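Local coordinates for intracellular protein transport protein USO1 (Saccharomyces cerevisiae S288c, PDB 6LSU) that tethers membranes as a long homodimeric coiled-coil protein required for transport from the endoplasmic reticulum to the Golgi, this chain being its globular head, at residues I106-Q109 with S110-N114; W299-Q302 with R303-N306; I667-F670 with K671-Y675. All coordinates share one frame; numbering follows the deposited sequence.

Contact 1: I106-Q109 with S110-N114; sequences ISQQ and SRLQN
The shortest bond across the contact runs from L112 N to Q108 O, 2.7 Å long and almost straight at 177°. It is one of four consecutive i to i+4 backbone bonds, made by S110, R111, L112 and Q113 to I106, S107, Q108 and Q109, that run through the C-terminal part of helix 103-112. The side chains of Q108 and L112 meet as well: Q108 CG lies 3.7 Å from L112 CD1, a methyl against the aliphatic part of the glutamine. Because Q108 puts its CG anti to the backbone N (chi1 173°) and stretches onward, its amide passes that leucine and gives a hydrogen from NE2 to OE1 of Q109, 3.0 Å away, with the acceptor in the amide plane of Q108. One residue earlier, R111 runs out extended and brings NH1 to 3.9 Å from S107 CB; the guanidinium goes on to a salt bridge with D255, while S107 OG is bonded to E209 and S110 OG to E171. At N114 the side chain folds back, and its ND2 donates to S110 O at 2.7 Å in a nearly straight bond. N114 thus ties up the S110 carbonyl, and the bonds of S107, S110 and R111 to acidic residues join helix 103-112 to helices 204-218, 160-174 and 251-264 of the ARM-repeat head.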
loop_
_atom_site.group_PDB
_atom_site.type_symbol
_atom_site.label_atom_id
_atom_site.label_comp_id
_atom_site.label_asym_id
_atom_site.label_seq_id
_atom_site.Cartn_x
_atom_site.Cartn_y
_atom_site.Cartn_z
ATOM N N ILE A 106 -8.036 25.347 -8.813
ATOM C CA ILE A 106 -7.794 25.578 -7.357
ATOM C C ILE A 106 -8.173 24.318 -6.598
ATOM O O ILE A 106 -7.330 23.845 -5.773
ATOM C CB ILE A 106 -8.530 26.799 -6.824
ATOM C CG1 ILE A 106 -7.951 28.093 -7.385
ATOM C CG2 ILE A 106 -8.522 26.820 -5.308
ATOM C CD1 ILE A 106 -8.814 29.315 -7.096
ATOM N N SER A 107 -9.357 23.768 -6.892
ATOM C CA SER A 107 -9.845 22.520 -6.229
ATOM C C SER A 107 -8.861 21.393 -6.484
ATOM O O SER A 107 -8.347 20.831 -5.473
ATOM C CB SER A 107 -11.206 22.174 -6.659
ATOM O OG SER A 107 -12.089 23.172 -6.163
ATOM N N GLN A 108 -8.519 21.165 -7.759
ATOM C CA GLN A 108 -7.576 20.091 -8.190
ATOM C C GLN A 108 -6.257 20.219 -7.425
ATOM O O GLN A 108 -5.746 19.174 -6.923
ATOM C CB GLN A 108 -7.327 20.152 -9.699
ATOM C CG GLN A 108 -6.239 19.194 -10.178
ATOM C CD GLN A 108 -5.800 19.595 -11.572
ATOM O OE1 GLN A 108 -6.386 19.177 -12.586
ATOM N NE2 GLN A 108 -4.815 20.490 -11.626
ATOM N N GLN A 109 -5.723 21.425 -7.250
ATOM C CA GLN A 109 -4.467 21.590 -6.439
ATOM C C GLN A 109 -4.729 21.147 -4.993
ATOM O O GLN A 109 -3.854 20.461 -4.425
ATOM C CB GLN A 109 -3.951 23.019 -6.410
ATOM C CG GLN A 109 -3.586 23.545 -7.774
ATOM C CD GLN A 109 -2.756 22.529 -8.511
ATOM O OE1 GLN A 109 -3.235 21.980 -9.507
ATOM N NE2 GLN A 109 -1.553 22.219 -7.991
ATOM N N SER A 110 -5.868 21.497 -4.383
ATOM C CA SER A 110 -6.115 21.087 -2.973
ATOM C C SER A 110 -6.237 19.572 -2.899
ATOM O O SER A 110 -5.710 19.036 -1.954
ATOM C CB SER A 110 -7.297 21.777 -2.359
ATOM O OG SER A 110 -7.091 23.192 -2.356
ATOM N N ARG A 111 -6.773 18.912 -3.943
ATOM C CA ARG A 111 -6.775 17.422 -3.987
ATOM C C ARG A 111 -5.362 16.860 -4.240
ATOM O O ARG A 111 -4.879 16.109 -3.363
ATOM C CB ARG A 111 -7.729 16.889 -5.036
ATOM C CG ARG A 111 -9.164 17.305 -4.784
ATOM C CD ARG A 111 -10.137 16.786 -5.809
ATOM N NE ARG A 111 -11.432 16.876 -5.166
ATOM C CZ ARG A 111 -12.408 17.652 -5.572
ATOM N NH1 ARG A 111 -12.263 18.372 -6.668
ATOM N NH2 ARG A 111 -13.543 17.687 -4.906
ATOM N N LEU A 112 -4.743 17.138 -5.401
ATOM C CA LEU A 112 -3.522 16.384 -5.834
ATOM C C LEU A 112 -2.394 16.618 -4.825
ATOM O O LEU A 112 -1.739 15.632 -4.442
ATOM C CB LEU A 112 -3.093 16.796 -7.238
ATOM C CG LEU A 112 -4.082 16.449 -8.331
ATOM C CD1 LEU A 112 -3.523 16.773 -9.707
ATOM C CD2 LEU A 112 -4.492 14.986 -8.257
ATOM N N GLN A 113 -2.229 17.849 -4.356
ATOM C CA GLN A 113 -1.139 18.239 -3.411
ATOM C C GLN A 113 -1.316 17.543 -2.055
ATOM O O GLN A 113 -0.331 17.511 -1.278
ATOM C CB GLN A 113 -1.053 19.764 -3.190
ATOM C CG GLN A 113 -0.636 20.552 -4.430
ATOM C CD GLN A 113 -0.327 21.996 -4.129
ATOM O OE1 GLN A 113 -0.078 22.402 -2.988
ATOM N NE2 GLN A 113 -0.352 22.806 -5.171
ATOM N N ASN A 114 -2.511 17.092 -1.697
ATOM C CA ASN A 114 -2.753 16.703 -0.276
ATOM C C ASN A 114 -3.453 15.348 -0.148
ATOM O O ASN A 114 -3.620 14.931 0.985
ATOM C CB ASN A 114 -3.529 17.784 0.483
ATOM C CG ASN A 114 -2.963 19.186 0.287
ATOM O OD1 ASN A 114 -1.963 19.565 0.899
ATOM N ND2 ASN A 114 -3.593 19.984 -0.557
#

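Contact 2: W299-Q302 with R303-N306; sequences WNDQ and RIVN
Backbone bonds set the frame where W299-Q302 leads into R303-N306: I304 N, V305 N and N306 N give their hydrogens to the carbonyls of N300, D301 and Q302, opening helix 301-317. N300 is its N-cap. Its OD1 accepts from R303 N at 2.8 Å, with an N-H...O angle of 166° and the donor almost straight out from the side-chain C=O. A chi1 of 67° sets CG between the backbone N and the carbonyl carbon, and this turns the amide oxygen back over the first turn. The same oxygen lies 3.2 Å from R303 CG, and the extended arginine crosses the asparagine with the two flat groups 60° apart; R303 NH1 is bonded to F298 O. With an alanine here in place of N300 the side-chain acceptor is gone, which would probably leave R303 N without its capping partner and the helix start less firmly fixed.

A second side-chain bond starts two residues on. Q302, bent at chi2, brings NE2 to N306 OD1 at 2.9 Å; that oxygen lies close to the amide plane of Q302, but the donor comes from above the carbonyl plane of N306. Q302 NE2 also bonds to N254, and N306 ND2 to L247 O.

Apolar packing comes from W299, just before the cap, whose CE3 lies 3.8 Å from I304 CG1. The indole also has polar neighbours. R303 O sits at the ring edge, 3.7 Å from W299 CZ3, and NE1 bonds to N349 O; F297 meets the ring edge-to-face. Taken together, the chemistry implies a helix start with an early amide N-H satisfied by its cap, an indole packed against its first turn, and two buried amides bonded to each other and to the region of helix 251-264.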
loop_
_atom_site.group_PDB
_atom_site.type_symbol
_atom_site.label_atom_id
_atom_site.label_comp_id
_atom_site.label_asym_id
_atom_site.label_seq_id
_atom_site.Cartn_x
_atom_site.Cartn_y
_atom_site.Cartn_z
ATOM N N TRP A 299 -19.192 -1.427 -9.229
ATOM C CA TRP A 299 -17.773 -1.094 -8.999
ATOM C C TRP A 299 -17.325 -0.229 -10.175
ATOM O O TRP A 299 -17.759 -0.474 -11.292
ATOM C CB TRP A 299 -16.926 -2.351 -8.808
ATOM C CG TRP A 299 -16.988 -2.915 -7.411
ATOM C CD1 TRP A 299 -17.585 -4.080 -7.039
ATOM C CD2 TRP A 299 -16.426 -2.349 -6.199
ATOM N NE1 TRP A 299 -17.411 -4.286 -5.712
ATOM C CE2 TRP A 299 -16.748 -3.224 -5.152
ATOM C CE3 TRP A 299 -15.746 -1.177 -5.889
ATOM C CZ2 TRP A 299 -16.375 -2.989 -3.825
ATOM C CZ3 TRP A 299 -15.381 -0.923 -4.584
ATOM C CH2 TRP A 299 -15.696 -1.817 -3.565
ATOM N N ASN A 300 -16.615 0.855 -9.851
ATOM C CA ASN A 300 -15.962 1.787 -10.786
ATOM C C ASN A 300 -14.757 2.366 -10.066
ATOM O O ASN A 300 -14.601 2.063 -8.885
ATOM C CB ASN A 300 -16.928 2.871 -11.232
ATOM C CG ASN A 300 -17.340 3.835 -10.134
ATOM O OD1 ASN A 300 -16.609 4.093 -9.153
ATOM N ND2 ASN A 300 -18.489 4.446 -10.342
ATOM N N ASP A 301 -13.956 3.142 -10.772
ATOM C CA ASP A 301 -12.632 3.618 -10.326
ATOM C C ASP A 301 -12.814 4.489 -9.082
ATOM O O ASP A 301 -12.038 4.411 -8.169
ATOM C CB ASP A 301 -11.953 4.366 -11.472
ATOM C CG ASP A 301 -11.321 3.445 -12.496
ATOM O OD1 ASP A 301 -10.709 2.450 -12.074
ATOM O OD2 ASP A 301 -11.467 3.696 -13.684
ATOM N N GLN A 302 -13.876 5.271 -9.013
ATOM C CA GLN A 302 -14.082 6.163 -7.855
ATOM C C GLN A 302 -14.372 5.320 -6.600
ATOM O O GLN A 302 -13.773 5.617 -5.478
ATOM C CB GLN A 302 -15.171 7.174 -8.156
ATOM C CG GLN A 302 -15.310 8.225 -7.074
ATOM C CD GLN A 302 -13.989 8.912 -6.819
ATOM O OE1 GLN A 302 -13.490 9.619 -7.674
ATOM N NE2 GLN A 302 -13.419 8.778 -5.629
ATOM N N ARG A 303 -15.259 4.317 -6.730
ATOM C CA ARG A 303 -15.644 3.522 -5.522
ATOM C C ARG A 303 -14.467 2.659 -5.073
ATOM O O ARG A 303 -14.272 2.528 -3.857
ATOM C CB ARG A 303 -16.862 2.681 -5.835
ATOM C CG ARG A 303 -18.012 3.562 -6.293
ATOM C CD ARG A 303 -19.107 2.769 -6.877
ATOM N NE ARG A 303 -20.186 3.681 -7.107
ATOM C CZ ARG A 303 -21.435 3.335 -7.223
ATOM N NH1 ARG A 303 -21.766 2.065 -7.172
ATOM N NH2 ARG A 303 -22.328 4.280 -7.379
ATOM N N ILE A 304 -13.653 2.196 -6.021
ATOM C CA ILE A 304 -12.388 1.450 -5.736
ATOM C C ILE A 304 -11.456 2.314 -4.887
ATOM O O ILE A 304 -10.943 1.817 -3.844
ATOM C CB ILE A 304 -11.687 0.987 -7.027
ATOM C CG1 ILE A 304 -12.498 -0.178 -7.633
ATOM C CG2 ILE A 304 -10.215 0.603 -6.770
ATOM C CD1 ILE A 304 -12.081 -0.583 -9.053
ATOM N N VAL A 305 -11.238 3.561 -5.333
ATOM C CA VAL A 305 -10.366 4.536 -4.622
ATOM C C VAL A 305 -10.982 4.858 -3.261
ATOM O O VAL A 305 -10.223 4.956 -2.329
ATOM C CB VAL A 305 -10.165 5.817 -5.445
ATOM C CG1 VAL A 305 -9.280 6.847 -4.697
ATOM C CG2 VAL A 305 -9.574 5.530 -6.812
ATOM N N ASN A 306 -12.309 5.005 -3.148
ATOM C CA ASN A 306 -12.942 5.382 -1.860
ATOM C C ASN A 306 -12.628 4.216 -0.908
ATOM O O ASN A 306 -12.075 4.414 0.180
ATOM C CB ASN A 306 -14.432 5.716 -1.982
ATOM C CG ASN A 306 -14.720 7.039 -2.679
ATOM O OD1 ASN A 306 -13.829 7.841 -2.939
ATOM N ND2 ASN A 306 -15.998 7.263 -2.970
#

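Contact 3: I667-F670 with K671-Y675; sequences IKQF and KKDSY
With CG anti to the backbone N, chi1 179° in Q669 and D673 sharing the arrangement, these two side chains lie along the same side near the C-terminal end of helix 660-673. Their aliphatic parts meet first, Q669 CG standing 3.9 Å from D673 CB. Farther out the amide and the carboxylate cross with their planes 58° apart, and Q669 NE2 comes no nearer than 3.5 Å to D673 OD2, so the pair is a loose polar approach. The backbone of the same pair supplies a firmer link: D673 N gives its hydrogen to Q669 O at 2.8 Å, with the donor tilted from the carbonyl plane. The two preceding bonds, from K671 N to I667 O and from K672 N to K668 O, are both weak at 3.4 Å, although K672 still lays its CG against K668 O at 3.3 Å.

At S674 the chain leaves the helical path. A chi1 of 64° brings the serine hydroxyl back toward F670, on whose carbonyl oxygen it is modelled implausibly close, so the length of that link is doubtful.

The F670 ring is buried: it stacks with F676, meets F709 edge-to-face, and packs on L627 and M630 of helix 622-637 and on F705 of helix 703-711. I667 rests on I716 and R717 of helix 713-717, and the chain beyond S674 carries Y675 to an edge-to-face contact with Y700. Helix 660-673 is thus wedged by its buried side among the three helices 622-637, 703-711 and 713-717.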
loop_
_atom_site.group_PDB
_atom_site.type_symbol
_atom_site.label_atom_id
_atom_site.label_comp_id
_atom_site.label_asym_id
_atom_site.label_seq_id
_atom_site.Cartn_x
_atom_site.Cartn_y
_atom_site.Cartn_z
ATOM N N ILE A 667 30.566 -19.551 -6.705
ATOM C CA ILE A 667 29.938 -18.748 -5.612
ATOM C C ILE A 667 30.057 -17.254 -5.953
ATOM O O ILE A 667 29.047 -16.533 -5.817
ATOM C CB ILE A 667 30.564 -19.085 -4.246
ATOM C CG1 ILE A 667 30.288 -20.533 -3.842
ATOM C CG2 ILE A 667 30.108 -18.094 -3.180
ATOM C CD1 ILE A 667 29.042 -21.130 -4.453
ATOM N N LYS A 668 31.251 -16.806 -6.334
ATOM C CA LYS A 668 31.522 -15.400 -6.725
ATOM C C LYS A 668 30.717 -15.085 -7.987
ATOM O O LYS A 668 30.259 -13.964 -8.106
ATOM C CB LYS A 668 33.020 -15.173 -6.954
ATOM C CG LYS A 668 33.462 -13.715 -6.995
ATOM C CD LYS A 668 34.847 -13.485 -6.418
ATOM C CE LYS A 668 35.150 -12.017 -6.186
ATOM N NZ LYS A 668 36.171 -11.838 -5.128
ATOM N N GLN A 669 30.521 -16.049 -8.888
ATOM C CA GLN A 669 29.862 -15.757 -10.182
ATOM C C GLN A 669 28.364 -15.625 -9.937
ATOM O O GLN A 669 27.690 -14.918 -10.745
ATOM C CB GLN A 669 30.118 -16.811 -11.261
ATOM C CG GLN A 669 29.383 -16.469 -12.556
ATOM C CD GLN A 669 29.784 -17.262 -13.776
ATOM O OE1 GLN A 669 29.676 -18.491 -13.804
ATOM N NE2 GLN A 669 30.199 -16.545 -14.818
ATOM N N PHE A 670 27.857 -16.291 -8.893
ATOM C CA PHE A 670 26.416 -16.315 -8.525
ATOM C C PHE A 670 25.975 -14.928 -8.036
ATOM O O PHE A 670 24.895 -14.461 -8.454
ATOM C CB PHE A 670 26.150 -17.373 -7.450
ATOM C CG PHE A 670 24.733 -17.398 -6.934
ATOM C CD1 PHE A 670 23.698 -17.875 -7.725
ATOM C CD2 PHE A 670 24.432 -16.872 -5.688
ATOM C CE1 PHE A 670 22.395 -17.889 -7.252
ATOM C CE2 PHE A 670 23.126 -16.873 -5.227
ATOM C CZ PHE A 670 22.113 -17.403 -5.997
ATOM N N LYS A 671 26.780 -14.325 -7.156
ATOM C CA LYS A 671 26.577 -12.951 -6.635
ATOM C C LYS A 671 26.568 -11.969 -7.816
ATOM O O LYS A 671 25.612 -11.188 -7.896
ATOM C CB LYS A 671 27.636 -12.599 -5.574
ATOM C CG LYS A 671 27.254 -11.483 -4.602
ATOM C CD LYS A 671 26.088 -10.603 -5.092
ATOM C CE LYS A 671 25.774 -9.381 -4.246
ATOM N NZ LYS A 671 24.996 -9.718 -3.027
ATOM N N LYS A 672 27.543 -12.026 -8.733
ATOM C CA LYS A 672 27.799 -10.912 -9.696
ATOM C C LYS A 672 27.162 -11.128 -11.077
ATOM O O LYS A 672 26.908 -10.127 -11.719
ATOM C CB LYS A 672 29.295 -10.651 -9.897
ATOM C CG LYS A 672 30.180 -10.749 -8.659
ATOM C CD LYS A 672 29.920 -9.731 -7.552
ATOM C CE LYS A 672 29.943 -8.275 -7.987
ATOM N NZ LYS A 672 28.587 -7.671 -8.002
ATOM N N ASP A 673 26.925 -12.347 -11.554
ATOM C CA ASP A 673 26.649 -12.566 -13.006
ATOM C C ASP A 673 25.445 -13.501 -13.237
ATOM O O ASP A 673 25.293 -13.988 -14.373
ATOM C CB ASP A 673 27.914 -13.070 -13.721
ATOM C CG ASP A 673 27.911 -12.898 -15.233
ATOM O OD1 ASP A 673 27.021 -12.182 -15.756
ATOM O OD2 ASP A 673 28.805 -13.484 -15.882
ATOM N N SER A 674 24.576 -13.712 -12.242
ATOM C CA SER A 674 23.382 -14.597 -12.362
ATOM C C SER A 674 22.086 -13.804 -12.176
ATOM O O SER A 674 22.148 -12.584 -11.945
ATOM C CB SER A 674 23.446 -15.719 -11.362
ATOM O OG SER A 674 23.403 -15.198 -10.045
ATOM N N TYR A 675 20.946 -14.495 -12.240
ATOM C CA TYR A 675 19.617 -13.958 -11.843
ATOM C C TYR A 675 19.698 -13.303 -10.463
ATOM O O TYR A 675 19.128 -12.218 -10.244
ATOM C CB TYR A 675 18.568 -15.052 -11.798
ATOM C CG TYR A 675 17.983 -15.361 -13.146
ATOM C CD1 TYR A 675 18.718 -15.996 -14.126
ATOM C CD2 TYR A 675 16.681 -15.017 -13.444
ATOM C CE1 TYR A 675 18.173 -16.280 -15.371
ATOM C CE2 TYR A 675 16.120 -15.301 -14.679
ATOM C CZ TYR A 675 16.871 -15.923 -15.658
ATOM O OH TYR A 675 16.325 -16.225 -16.870
#

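In the fold
The three contacts come in series along a mainly helical head: contact 1 at the C-terminal end of helix 103-112, contact 2 at the start of helix 301-317 in ARM repeat 5, and contact 3 at the end of helix 660-673. Contacts 1 and 2 are neighbours, their centres 19 Å apart and nearest atoms about 8 Å, without touching; both reach helix 251-264, contact 1 through R111 to D255 and N114 to N262, contact 2 through Q302 to N254. Contact 3 lies far along the solenoid, 48 Å from contact 1 and 45 Å from contact 2 between centres, with contact 1 across the chain's centre. Each marks a helix end, where the chain turns between the stacked helices of this elongated armadillo-type head.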